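PDB 5HOE: hydrolase from Rhizobium meliloti, which acts as a carbohydrate acetylesterase, probably removing acetyl groups by ester hydrolysis, and belongs to the GDSL-like branch of the SGNH hydrolases. Local coordinates for residues Y42-R47 / I62-L67; V19-D24 / Q46-A51; S201-D206 / S211-I216; S73-D76 / L82-S85. All blocks are in the same frame, centred on the assembly; numbering follows the deposited sequence.

Interactions 1 and 2 adjoin, with centres about 5 Å apart, and share Q46 and R47. Both join the start of helix 48-56, or the loop before it, to neighbouring parallel strands, 60-66 and 17-23. Interaction 2 is a buried, apolar helix-on-sheet contact held by sulfur, indole and methyl groups; interaction 1, at an outermost strand of the sheet within the chain, is partly buried and built on a salt bridge. Interactions 3 and 4 lie on opposite sides of the chain's centre, about 25 Å apart between centres. Each sets a loop against the N-terminus of a helix through an N-cap, a carboxylate and water, interaction 3 at the surface and interaction 4 partly buried.

Interaction 1: Y42-R47 / I62-L67; sequences YPYEQR and IIEEGL
The guanidinium of R47 and the carboxylate of E64 meet edge to edge, their planes 18° apart. Over the centre of one guanidinium face stands Y44 CA, 3.6 Å above the plane, while the in-plane edge is taken by the carboxylate and by the carbonyl oxygen of Y42. The grip is side-on and twofold: R47 NE reaches E64 OE2 at 2.9 Å and R47 NH2 reaches E64 OE1 at 2.9 Å, each using the syn lone pair of its oxygen. The remaining nitrogen, R47 NH1, donates to Y42 O at 2.8 Å in the carbonyl plane, which ties the loop back on itself and fixes the rotation of the group. E64 runs out straight from strand 60-66 (chi2 -178°), and R47 crosses it at about a right angle.

The Y44 ring flanks the pair, its plane 67° from that of the carboxylate. E64 OE2 lies at the ring edge, and OE1 comes obliquely to within 3.5 Å of Y44 CD1. Farther along, Y44 OH packs on I62 CG2 at 3.8 Å, and a water weakly bonded to that hydroxyl donates to I62 O at 3.0 Å.

R47 is the N-cap residue of helix 48-56, so the salt bridge ties the start of this helix to strand 60-66, one of the two outermost strands within the chain. E64 OE2 also accepts from T49 OG1 in the first turn. With a buried arginine paired to both oxygens and a hydroxyl added, the carboxylate is probably held firmly ionised, and its charge probably offsets that of R47, which has R41 close by.

Interaction 2: V19-D24 / Q46-A51; sequences VLCFGD and QRWTGA
A buried sulfur-aromatic contact, C21 against W48, packs the first turn of helix 48-56 on strand 17-23, which lies inside the parallel sheet. C21 SG sits 4.5 Å from the centroid of the six-membered ring of W48, 51° off the ring normal, so the sulfur approaches obliquely. Its nearest ring atom is W48 CH2, at 3.6 Å from SG. The next helix residue adds a methyl: T49 CG2 touches C21 CB at 3.8 Å and lies over the centre of the indole on one face, 3.7 Å above the plane. W48 carries its ring in the crowded position between backbone N and carbonyl carbon (chi1 77°), which folds the indole back beside T49. The polar ends look elsewhere, W48 NE1 to T27 OG1 and T49 OG1 to E64. Replacing W48 by an alanine would probably open a gap beside C21 SG and against I102 and M104 of strand 100-104, and leave T27 without its indole partner. No hydrogen bond joins the two segments. Helix-on-sheet packing of this kind belongs to the alpha/beta/alpha sandwich of SGNH hydrolases, in which this strand runs into the GDSL signature, here beginning with G23 and D24.

Interaction 3: S201-D206 / S211-I216; sequences STDGID and SAETNI
D203 leans from its loop onto S211, the N-cap residue of helix 212-229, so the contact is built round a helix N-terminus. From D203 CB, which points toward the helix, chi1 of 64° swings CG to 3.3 Å from T214 OG1. There the carboxylate divides its work. OD1 accepts from the backbone, S211 N lying 2.9 Å from D203 OD1 on the syn side and 29° out of plane. OD2 takes two hydroxyls: S211 OG donates to D203 OD2 at 2.7 Å from the syn side, and T214 OG1 donates to D203 OD2 from above the plane, 55° out of it. S211 OG also accepts from T214 N, the capping bond proper. E213 OE1 comes within 3.2 Å of D203 OD2, a like-charged approach probably eased by these three donors and by the helix end. With an alanine at D203, S211 N and both hydroxyls would probably lose their acceptor, and the loop would be less firmly held to the helix. The same loop carries D206, hydrogen-bonded to H209 in what is probably the DxxH element of the SGNH triad with S25. Beside the carboxylate a water donates to T214 OG1 at 2.7 Å and accepts from S201 N at 3.1 Å.

Interaction 4: S73-D76 / L82-S85; sequences SLDD and LNGS
A chi1 of -175° at N83 turns CG away from the backbone nitrogen and sends the amide across to the facing loop, where D75, with chi1 -67°, swings its carboxylate back to meet it. N83 is the N-cap of helix 84-95; the two segments run nearly antiparallel, and a single amide serves both helix end and loop. Its nitrogen gives the bond across: N83 ND2 donates to D75 OD1 at 3.0 Å, staying in the amide plane but arriving 49° out of the carboxylate plane, from above it. Its oxygen looks to the helix. N83 OD1 accepts from S85 OG at 2.7 Å, weakly from S85 N, and from T86 N one residue on. A water accepts from N83 ND2 at 2.9 Å and donates to S73 O at 3.1 Å, so both amide hydrogens are engaged and the flip of the group is fixed.

Nearer the backbone, N83 CB lies against L74 O, and S85 OG packs beside S73 CA at 3.7 Å. D76 and L82 lie side by side, pointing the same way, with L82 CD1 3.6 Å from D76 CB; the carboxylate itself is turned to Y113 OH. T71 OG1 bonds to both L74 O and L82 O, stitching the segments from outside. At the far end of the pairing a second water takes two backbone hydrogens, D76 N donating to it at 2.8 Å and L82 N at 3.3 Å.

Interaction 1: Y42-R47 / I62-L67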
loop_
_atom_site.group_PDB
_atom_site.type_symbol
_atom_site.label_atom_id
_atom_site.label_comp_id
_atom_site.label_asym_id
_atom_site.label_seq_id
_atom_site.Cartn_x
_atom_site.Cartn_y
_atom_site.Cartn_z
ATOM N N TYR A 42 23.714 10.057 -28.899
ATOM C CA TYR A 42 23.857 10.568 -30.256
ATOM C C TYR A 42 23.369 12.016 -30.310
ATOM O O TYR A 42 22.386 12.363 -29.651
ATOM C CB TYR A 42 23.005 9.754 -31.240
ATOM C CG TYR A 42 23.584 8.425 -31.659
ATOM C CD1 TYR A 42 24.692 8.370 -32.493
ATOM C CD2 TYR A 42 23.013 7.218 -31.253
ATOM C CE1 TYR A 42 25.222 7.155 -32.891
ATOM C CE2 TYR A 42 23.531 6.006 -31.662
ATOM C CZ TYR A 42 24.631 5.976 -32.465
ATOM O OH TYR A 42 25.159 4.755 -32.843
ATOM N N PRO A 43 24.001 12.877 -31.102
ATOM C CA PRO A 43 23.408 14.194 -31.353
ATOM C C PRO A 43 22.085 14.052 -32.096
ATOM O O PRO A 43 21.812 13.042 -32.742
ATOM C CB PRO A 43 24.458 14.905 -32.209
ATOM C CG PRO A 43 25.197 13.817 -32.873
ATOM C CD PRO A 43 25.202 12.649 -31.924
ATOM N N TYR A 44 21.261 15.100 -31.985
ATOM C CA TYR A 44 19.892 15.053 -32.486
ATOM C C TYR A 44 19.818 14.580 -33.931
ATOM O O TYR A 44 18.962 13.754 -34.273
ATOM C CB TYR A 44 19.280 16.442 -32.341
ATOM C CG TYR A 44 17.841 16.574 -32.760
ATOM C CD1 TYR A 44 16.841 15.808 -32.165
ATOM C CD2 TYR A 44 17.476 17.465 -33.749
ATOM C CE1 TYR A 44 15.523 15.939 -32.536
ATOM C CE2 TYR A 44 16.142 17.619 -34.123
ATOM C CZ TYR A 44 15.174 16.848 -33.513
ATOM O OH TYR A 44 13.853 16.977 -33.867
ATOM N N GLU A 45 20.712 15.073 -34.792
ATOM C CA GLU A 45 20.624 14.727 -36.207
ATOM C C GLU A 45 21.062 13.305 -36.507
ATOM O O GLU A 45 20.914 12.867 -37.646
ATOM C CB GLU A 45 21.397 15.727 -37.070
ATOM C CG GLU A 45 20.823 17.145 -37.052
ATOM C CD GLU A 45 19.344 17.230 -37.459
ATOM O OE1 GLU A 45 18.793 16.275 -38.054
ATOM O OE2 GLU A 45 18.718 18.272 -37.173
ATOM N N GLN A 46 21.550 12.567 -35.516
ATOM C CA GLN A 46 21.896 11.162 -35.666
ATOM C C GLN A 46 20.944 10.260 -34.893
ATOM O O GLN A 46 21.196 9.053 -34.777
ATOM C CB GLN A 46 23.337 10.931 -35.224
ATOM C CG GLN A 46 24.357 11.484 -36.214
ATOM C CD GLN A 46 25.759 11.065 -35.876
ATOM O OE1 GLN A 46 26.073 10.809 -34.718
ATOM N NE2 GLN A 46 26.614 10.975 -36.889
ATOM N N ARG A 47 19.883 10.833 -34.332
ATOM C CA ARG A 47 18.807 10.087 -33.701
ATOM C C ARG A 47 17.703 9.860 -34.724
ATOM O O ARG A 47 17.558 10.627 -35.681
ATOM C CB ARG A 47 18.248 10.863 -32.507
ATOM C CG ARG A 47 19.317 11.355 -31.536
ATOM C CD ARG A 47 18.847 11.495 -30.107
ATOM N NE ARG A 47 18.225 12.774 -29.771
ATOM C CZ ARG A 47 18.840 13.807 -29.196
ATOM N NH1 ARG A 47 20.146 13.787 -28.919
ATOM N NH2 ARG A 47 18.144 14.900 -28.930
ATOM N N ILE A 62 8.521 18.021 -33.313
ATOM C CA ILE A 62 8.840 16.715 -32.747
ATOM C C ILE A 62 9.187 16.898 -31.280
ATOM O O ILE A 62 10.018 17.746 -30.930
ATOM C CB ILE A 62 9.990 16.036 -33.515
ATOM C CG1 ILE A 62 9.447 15.237 -34.701
ATOM C CG2 ILE A 62 10.772 15.052 -32.632
ATOM C CD1 ILE A 62 8.791 16.051 -35.736
ATOM N N ILE A 63 8.576 16.079 -30.426
ATOM C CA ILE A 63 8.819 16.070 -28.989
ATOM C C ILE A 63 9.442 14.724 -28.642
ATOM O O ILE A 63 8.885 13.671 -28.977
ATOM C CB ILE A 63 7.503 16.261 -28.221
ATOM C CG1 ILE A 63 6.839 17.587 -28.605
ATOM C CG2 ILE A 63 7.731 16.198 -26.715
ATOM C CD1 ILE A 63 5.367 17.560 -28.486
ATOM N N GLU A 64 10.617 14.755 -28.034
ATOM C CA GLU A 64 11.335 13.541 -27.673
ATOM C C GLU A 64 11.055 13.176 -26.221
ATOM O O GLU A 64 11.258 13.998 -25.311
ATOM C CB GLU A 64 12.833 13.754 -27.864
ATOM C CG GLU A 64 13.222 14.127 -29.279
ATOM C CD GLU A 64 14.714 14.268 -29.415
ATOM O OE1 GLU A 64 15.258 15.333 -29.070
ATOM O OE2 GLU A 64 15.346 13.296 -29.835
ATOM N N GLU A 65 10.593 11.938 -26.008
ATOM C CA GLU A 65 10.476 11.333 -24.673
ATOM C C GLU A 65 11.055 9.913 -24.706
ATOM O O GLU A 65 10.321 8.919 -24.618
ATOM C CB GLU A 65 9.022 11.344 -24.181
ATOM C CG GLU A 65 8.448 12.739 -23.915
ATOM C CD GLU A 65 9.021 13.465 -22.721
ATOM O OE1 GLU A 65 9.864 12.916 -21.994
ATOM O OE2 GLU A 65 8.583 14.625 -22.499
ATOM N N GLY A 66 12.381 9.827 -24.806
ATOM C CA GLY A 66 13.089 8.562 -24.790
ATOM C C GLY A 66 13.830 8.396 -23.471
ATOM O O GLY A 66 14.522 9.303 -23.017
ATOM N N LEU A 67 13.704 7.216 -22.889
ATOM C CA LEU A 67 14.333 6.918 -21.609
ATOM C C LEU A 67 14.988 5.549 -21.672
ATOM O O LEU A 67 14.310 4.537 -21.881
ATOM C CB LEU A 67 13.307 6.982 -20.476
ATOM C CG LEU A 67 13.812 6.579 -19.095
ATOM C CD1 LEU A 67 14.893 7.545 -18.614
ATOM C CD2 LEU A 67 12.637 6.545 -18.112
HETATM O O HOH W 1 12.883 16.887 -31.193
#

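Interaction 2: V19-D24 / Q46-A51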
loop_
_atom_site.group_PDB
_atom_site.type_symbol
_atom_site.label_atom_id
_atom_site.label_comp_id
_atom_site.label_asym_id
_atom_site.label_seq_id
_atom_site.Cartn_x
_atom_site.Cartn_y
_atom_site.Cartn_z
ATOM N N VAL A 19 4.191 15.860 -32.880
ATOM C CA VAL A 19 4.390 14.423 -32.839
ATOM C C VAL A 19 5.257 14.085 -31.625
ATOM O O VAL A 19 6.415 14.516 -31.544
ATOM C CB VAL A 19 5.044 13.903 -34.129
ATOM C CG1 VAL A 19 5.160 12.398 -34.066
ATOM C CG2 VAL A 19 4.235 14.341 -35.363
ATOM N N LEU A 20 4.705 13.298 -30.700
ATOM C CA LEU A 20 5.416 12.854 -29.509
ATOM C C LEU A 20 6.057 11.496 -29.775
ATOM O O LEU A 20 5.375 10.553 -30.181
ATOM C CB LEU A 20 4.427 12.725 -28.346
ATOM C CG LEU A 20 4.975 12.065 -27.062
ATOM C CD1 LEU A 20 6.097 12.898 -26.516
ATOM C CD2 LEU A 20 3.892 11.856 -25.998
ATOM N N CYS A 21 7.362 11.392 -29.523
ATOM C CA CYS A 21 8.100 10.152 -29.749
ATOM C C CYS A 21 8.444 9.506 -28.404
ATOM O O CYS A 21 9.337 9.968 -27.693
ATOM C CB CYS A 21 9.351 10.438 -30.563
ATOM S SG CYS A 21 9.005 11.199 -32.177
ATOM N N PHE A 22 7.723 8.449 -28.052
ATOM C CA PHE A 22 7.840 7.816 -26.735
ATOM C C PHE A 22 8.598 6.491 -26.847
ATOM O O PHE A 22 8.135 5.567 -27.521
ATOM C CB PHE A 22 6.439 7.595 -26.160
ATOM C CG PHE A 22 6.415 7.280 -24.674
ATOM C CD1 PHE A 22 6.838 8.222 -23.738
ATOM C CD2 PHE A 22 5.927 6.070 -24.203
ATOM C CE1 PHE A 22 6.803 7.940 -22.383
ATOM C CE2 PHE A 22 5.895 5.800 -22.848
ATOM C CZ PHE A 22 6.318 6.747 -21.947
ATOM N N GLY A 23 9.759 6.398 -26.191
ATOM C CA GLY A 23 10.589 5.226 -26.367
ATOM C C GLY A 23 11.603 4.981 -25.265
ATOM O O GLY A 23 11.560 5.589 -24.180
ATOM N N ASP A 24 12.540 4.079 -25.570
ATOM C CA ASP A 24 13.608 3.635 -24.680
ATOM C C ASP A 24 14.957 4.156 -25.205
ATOM O O ASP A 24 14.991 5.234 -25.815
ATOM C CB ASP A 24 13.522 2.118 -24.494
ATOM C CG ASP A 24 13.622 1.350 -25.799
ATOM O OD1 ASP A 24 14.240 1.833 -26.778
ATOM O OD2 ASP A 24 13.076 0.233 -25.830
ATOM N N GLN A 46 21.550 12.567 -35.516
ATOM C CA GLN A 46 21.896 11.162 -35.666
ATOM C C GLN A 46 20.944 10.260 -34.893
ATOM O O GLN A 46 21.196 9.053 -34.777
ATOM C CB GLN A 46 23.337 10.931 -35.224
ATOM C CG GLN A 46 24.357 11.484 -36.214
ATOM C CD GLN A 46 25.759 11.065 -35.876
ATOM O OE1 GLN A 46 26.073 10.809 -34.718
ATOM N NE2 GLN A 46 26.614 10.975 -36.889
ATOM N N ARG A 47 19.883 10.833 -34.332
ATOM C CA ARG A 47 18.807 10.087 -33.701
ATOM C C ARG A 47 17.703 9.860 -34.724
ATOM O O ARG A 47 17.558 10.627 -35.681
ATOM C CB ARG A 47 18.248 10.863 -32.507
ATOM C CG ARG A 47 19.317 11.355 -31.536
ATOM C CD ARG A 47 18.847 11.495 -30.107
ATOM N NE ARG A 47 18.225 12.774 -29.771
ATOM C CZ ARG A 47 18.840 13.807 -29.196
ATOM N NH1 ARG A 47 20.146 13.787 -28.919
ATOM N NH2 ARG A 47 18.144 14.900 -28.930
ATOM N N TRP A 48 16.913 8.804 -34.525
ATOM C CA TRP A 48 15.825 8.584 -35.470
ATOM C C TRP A 48 14.828 9.731 -35.418
ATOM O O TRP A 48 14.311 10.155 -36.460
ATOM C CB TRP A 48 15.172 7.215 -35.286
ATOM C CG TRP A 48 14.211 7.025 -34.112
ATOM C CD1 TRP A 48 14.474 6.333 -32.953
ATOM C CD2 TRP A 48 12.840 7.432 -34.023
ATOM N NE1 TRP A 48 13.357 6.295 -32.154
ATOM C CE2 TRP A 48 12.344 6.971 -32.782
ATOM C CE3 TRP A 48 11.990 8.165 -34.854
ATOM C CZ2 TRP A 48 11.033 7.218 -32.354
ATOM C CZ3 TRP A 48 10.679 8.392 -34.441
ATOM C CH2 TRP A 48 10.219 7.933 -33.194
ATOM N N THR A 49 14.623 10.301 -34.232
ATOM C CA THR A 49 13.698 11.414 -34.077
ATOM C C THR A 49 14.143 12.623 -34.902
ATOM O O THR A 49 13.331 13.247 -35.605
ATOM C CB THR A 49 13.640 11.766 -32.597
ATOM O OG1 THR A 49 14.986 11.890 -32.120
ATOM C CG2 THR A 49 12.890 10.674 -31.788
ATOM N N GLY A 50 15.435 12.968 -34.839
ATOM C CA GLY A 50 15.924 14.128 -35.576
ATOM C C GLY A 50 15.952 13.898 -37.074
ATOM O O GLY A 50 15.705 14.822 -37.864
ATOM N N ALA A 51 16.270 12.674 -37.485
ATOM C CA ALA A 51 16.205 12.296 -38.891
ATOM C C ALA A 51 14.771 12.305 -39.413
ATOM O O ALA A 51 14.525 12.714 -40.555
ATOM C CB ALA A 51 16.840 10.916 -39.077
#

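Interaction 3: S201-D206 / S211-I216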
loop_
_atom_site.group_PDB
_atom_site.type_symbol
_atom_site.label_atom_id
_atom_site.label_comp_id
_atom_site.label_asym_id
_atom_site.label_seq_id
_atom_site.Cartn_x
_atom_site.Cartn_y
_atom_site.Cartn_z
ATOM N N SER A 201 17.922 -3.406 -39.003
ATOM C CA SER A 201 18.278 -4.459 -38.067
ATOM C C SER A 201 19.028 -3.840 -36.896
ATOM O O SER A 201 19.531 -2.716 -36.979
ATOM C CB SER A 201 19.124 -5.555 -38.736
ATOM O OG SER A 201 20.402 -5.089 -39.108
ATOM N N THR A 202 19.095 -4.581 -35.790
ATOM C CA THR A 202 19.916 -4.151 -34.664
ATOM C C THR A 202 21.383 -4.375 -35.027
ATOM O O THR A 202 21.844 -5.519 -35.045
ATOM C CB THR A 202 19.539 -4.955 -33.424
ATOM O OG1 THR A 202 18.154 -4.747 -33.127
ATOM C CG2 THR A 202 20.376 -4.536 -32.217
ATOM N N ASP A 203 22.123 -3.298 -35.316
ATOM C CA ASP A 203 23.463 -3.403 -35.870
ATOM C C ASP A 203 24.569 -2.920 -34.945
ATOM O O ASP A 203 25.746 -2.942 -35.350
ATOM C CB ASP A 203 23.536 -2.681 -37.236
ATOM C CG ASP A 203 23.306 -1.187 -37.154
ATOM O OD1 ASP A 203 22.807 -0.684 -36.138
ATOM O OD2 ASP A 203 23.619 -0.512 -38.166
ATOM N N GLY A 204 24.243 -2.494 -33.725
ATOM C CA GLY A 204 25.273 -2.013 -32.822
ATOM C C GLY A 204 26.114 -3.142 -32.255
ATOM O O GLY A 204 25.663 -4.281 -32.132
ATOM N N ILE A 205 27.358 -2.803 -31.883
ATOM C CA ILE A 205 28.324 -3.815 -31.447
ATOM C C ILE A 205 27.831 -4.577 -30.217
ATOM O O ILE A 205 28.224 -5.730 -29.999
ATOM C CB ILE A 205 29.733 -3.201 -31.244
ATOM C CG1 ILE A 205 30.735 -4.265 -30.786
ATOM C CG2 ILE A 205 29.681 -2.039 -30.256
ATOM C CD1 ILE A 205 30.742 -5.530 -31.644
ATOM N N ASP A 206 26.972 -3.961 -29.400
ATOM C CA ASP A 206 26.480 -4.627 -28.199
ATOM C C ASP A 206 25.310 -5.586 -28.439
ATOM O O ASP A 206 24.940 -6.294 -27.500
ATOM C CB ASP A 206 26.142 -3.615 -27.085
ATOM C CG ASP A 206 25.100 -2.576 -27.497
ATOM O OD1 ASP A 206 24.398 -2.753 -28.528
ATOM O OD2 ASP A 206 24.946 -1.578 -26.747
ATOM N N SER A 211 23.424 1.910 -34.879
ATOM C CA SER A 211 24.353 2.873 -35.445
ATOM C C SER A 211 23.625 4.134 -35.887
ATOM O O SER A 211 22.406 4.145 -36.062
ATOM C CB SER A 211 25.059 2.250 -36.650
ATOM O OG SER A 211 24.188 2.122 -37.755
ATOM N N ALA A 212 24.398 5.201 -36.099
ATOM C CA ALA A 212 23.816 6.446 -36.592
ATOM C C ALA A 212 23.131 6.247 -37.942
ATOM O O ALA A 212 22.013 6.753 -38.167
ATOM C CB ALA A 212 24.885 7.541 -36.682
ATOM N N GLU A 213 23.786 5.535 -38.873
ATOM C CA GLU A 213 23.181 5.406 -40.200
ATOM C C GLU A 213 21.859 4.650 -40.132
ATOM O O GLU A 213 20.918 4.955 -40.885
ATOM C CB GLU A 213 24.151 4.779 -41.216
ATOM C CG GLU A 213 24.675 3.380 -40.907
ATOM C CD GLU A 213 23.749 2.251 -41.351
ATOM O OE1 GLU A 213 23.977 1.103 -40.913
ATOM O OE2 GLU A 213 22.819 2.477 -42.153
ATOM N N THR A 214 21.772 3.659 -39.242
ATOM C CA THR A 214 20.523 2.928 -39.053
ATOM C C THR A 214 19.454 3.805 -38.397
ATOM O O THR A 214 18.279 3.719 -38.760
ATOM C CB THR A 214 20.788 1.658 -38.250
ATOM O OG1 THR A 214 21.402 0.687 -39.106
ATOM C CG2 THR A 214 19.505 1.057 -37.690
ATOM N N ASN A 215 19.834 4.655 -37.427
ATOM C CA ASN A 215 18.881 5.626 -36.889
ATOM C C ASN A 215 18.329 6.527 -37.985
ATOM O O ASN A 215 17.142 6.878 -37.978
ATOM C CB ASN A 215 19.547 6.505 -35.831
ATOM C CG ASN A 215 19.729 5.802 -34.502
ATOM O OD1 ASN A 215 19.077 4.789 -34.185
ATOM N ND2 ASN A 215 20.613 6.359 -33.695
ATOM N N ILE A 216 19.190 6.942 -38.915
ATOM C CA ILE A 216 18.767 7.847 -39.975
ATOM C C ILE A 216 17.837 7.131 -40.946
ATOM O O ILE A 216 16.778 7.657 -41.317
ATOM C CB ILE A 216 19.997 8.466 -40.667
ATOM C CG1 ILE A 216 20.706 9.389 -39.673
ATOM C CG2 ILE A 216 19.611 9.193 -41.959
ATOM C CD1 ILE A 216 22.077 9.809 -40.105
HETATM O O HOH W 2 20.258 -1.606 -40.050
#

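Interaction 4: S73-D76 / L82-S85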
loop_
_atom_site.group_PDB
_atom_site.type_symbol
_atom_site.label_atom_id
_atom_site.label_comp_id
_atom_site.label_asym_id
_atom_site.label_seq_id
_atom_site.Cartn_x
_atom_site.Cartn_y
_atom_site.Cartn_z
ATOM N N SER A 73 5.141 -1.454 -19.376
ATOM C CA SER A 73 4.230 -1.384 -18.239
ATOM C C SER A 73 4.745 -2.149 -17.037
ATOM O O SER A 73 3.941 -2.609 -16.208
ATOM C CB SER A 73 2.861 -1.939 -18.615
ATOM O OG SER A 73 2.949 -3.274 -19.095
ATOM N N LEU A 74 6.058 -2.289 -16.915
ATOM C CA LEU A 74 6.663 -3.071 -15.844
ATOM C C LEU A 74 7.470 -2.178 -14.915
ATOM O O LEU A 74 8.213 -1.305 -15.369
ATOM C CB LEU A 74 7.613 -4.119 -16.421
ATOM C CG LEU A 74 6.997 -5.267 -17.203
ATOM C CD1 LEU A 74 8.068 -5.884 -18.078
ATOM C CD2 LEU A 74 6.463 -6.302 -16.220
ATOM N N ASP A 75 7.381 -2.446 -13.614
ATOM C CA ASP A 75 8.274 -1.810 -12.649
ATOM C C ASP A 75 9.609 -2.557 -12.623
ATOM O O ASP A 75 9.644 -3.765 -12.381
ATOM C CB ASP A 75 7.665 -1.825 -11.251
ATOM C CG ASP A 75 6.428 -0.956 -11.124
ATOM O OD1 ASP A 75 6.267 0.027 -11.874
ATOM O OD2 ASP A 75 5.602 -1.258 -10.243
ATOM N N ASP A 76 10.696 -1.852 -12.895
ATOM C CA ASP A 76 12.024 -2.460 -12.829
ATOM C C ASP A 76 12.492 -2.529 -11.372
ATOM O O ASP A 76 12.357 -1.549 -10.622
ATOM C CB ASP A 76 13.013 -1.640 -13.663
ATOM C CG ASP A 76 14.364 -2.323 -13.860
ATOM O OD1 ASP A 76 15.150 -2.436 -12.897
ATOM O OD2 ASP A 76 14.674 -2.699 -15.011
ATOM N N LEU A 82 11.340 3.530 -14.678
ATOM C CA LEU A 82 11.384 2.825 -15.953
ATOM C C LEU A 82 10.039 2.304 -16.472
ATOM O O LEU A 82 9.998 1.760 -17.583
ATOM C CB LEU A 82 12.410 1.685 -15.902
ATOM C CG LEU A 82 13.818 2.136 -15.520
ATOM C CD1 LEU A 82 14.770 0.934 -15.512
ATOM C CD2 LEU A 82 14.332 3.228 -16.438
ATOM N N ASN A 83 8.947 2.441 -15.731
ATOM C CA ASN A 83 7.649 1.974 -16.213
ATOM C C ASN A 83 7.070 3.015 -17.175
ATOM O O ASN A 83 6.704 4.122 -16.773
ATOM C CB ASN A 83 6.731 1.732 -15.011
ATOM C CG ASN A 83 5.395 1.123 -15.395
ATOM O OD1 ASN A 83 4.834 1.413 -16.458
ATOM N ND2 ASN A 83 4.858 0.301 -14.513
ATOM N N GLY A 84 6.964 2.666 -18.447
ATOM C CA GLY A 84 6.480 3.629 -19.424
ATOM C C GLY A 84 5.061 4.095 -19.139
ATOM O O GLY A 84 4.741 5.288 -19.271
ATOM N N SER A 85 4.198 3.163 -18.728
ATOM C CA SER A 85 2.790 3.465 -18.512
ATOM C C SER A 85 2.583 4.343 -17.269
ATOM O O SER A 85 1.517 4.939 -17.120
ATOM C CB SER A 85 1.987 2.162 -18.412
ATOM O OG SER A 85 2.217 1.522 -17.158
HETATM O O HOH W 3 2.099 -0.675 -14.659
HETATM O O HOH W 4 10.445 0.962 -12.860
#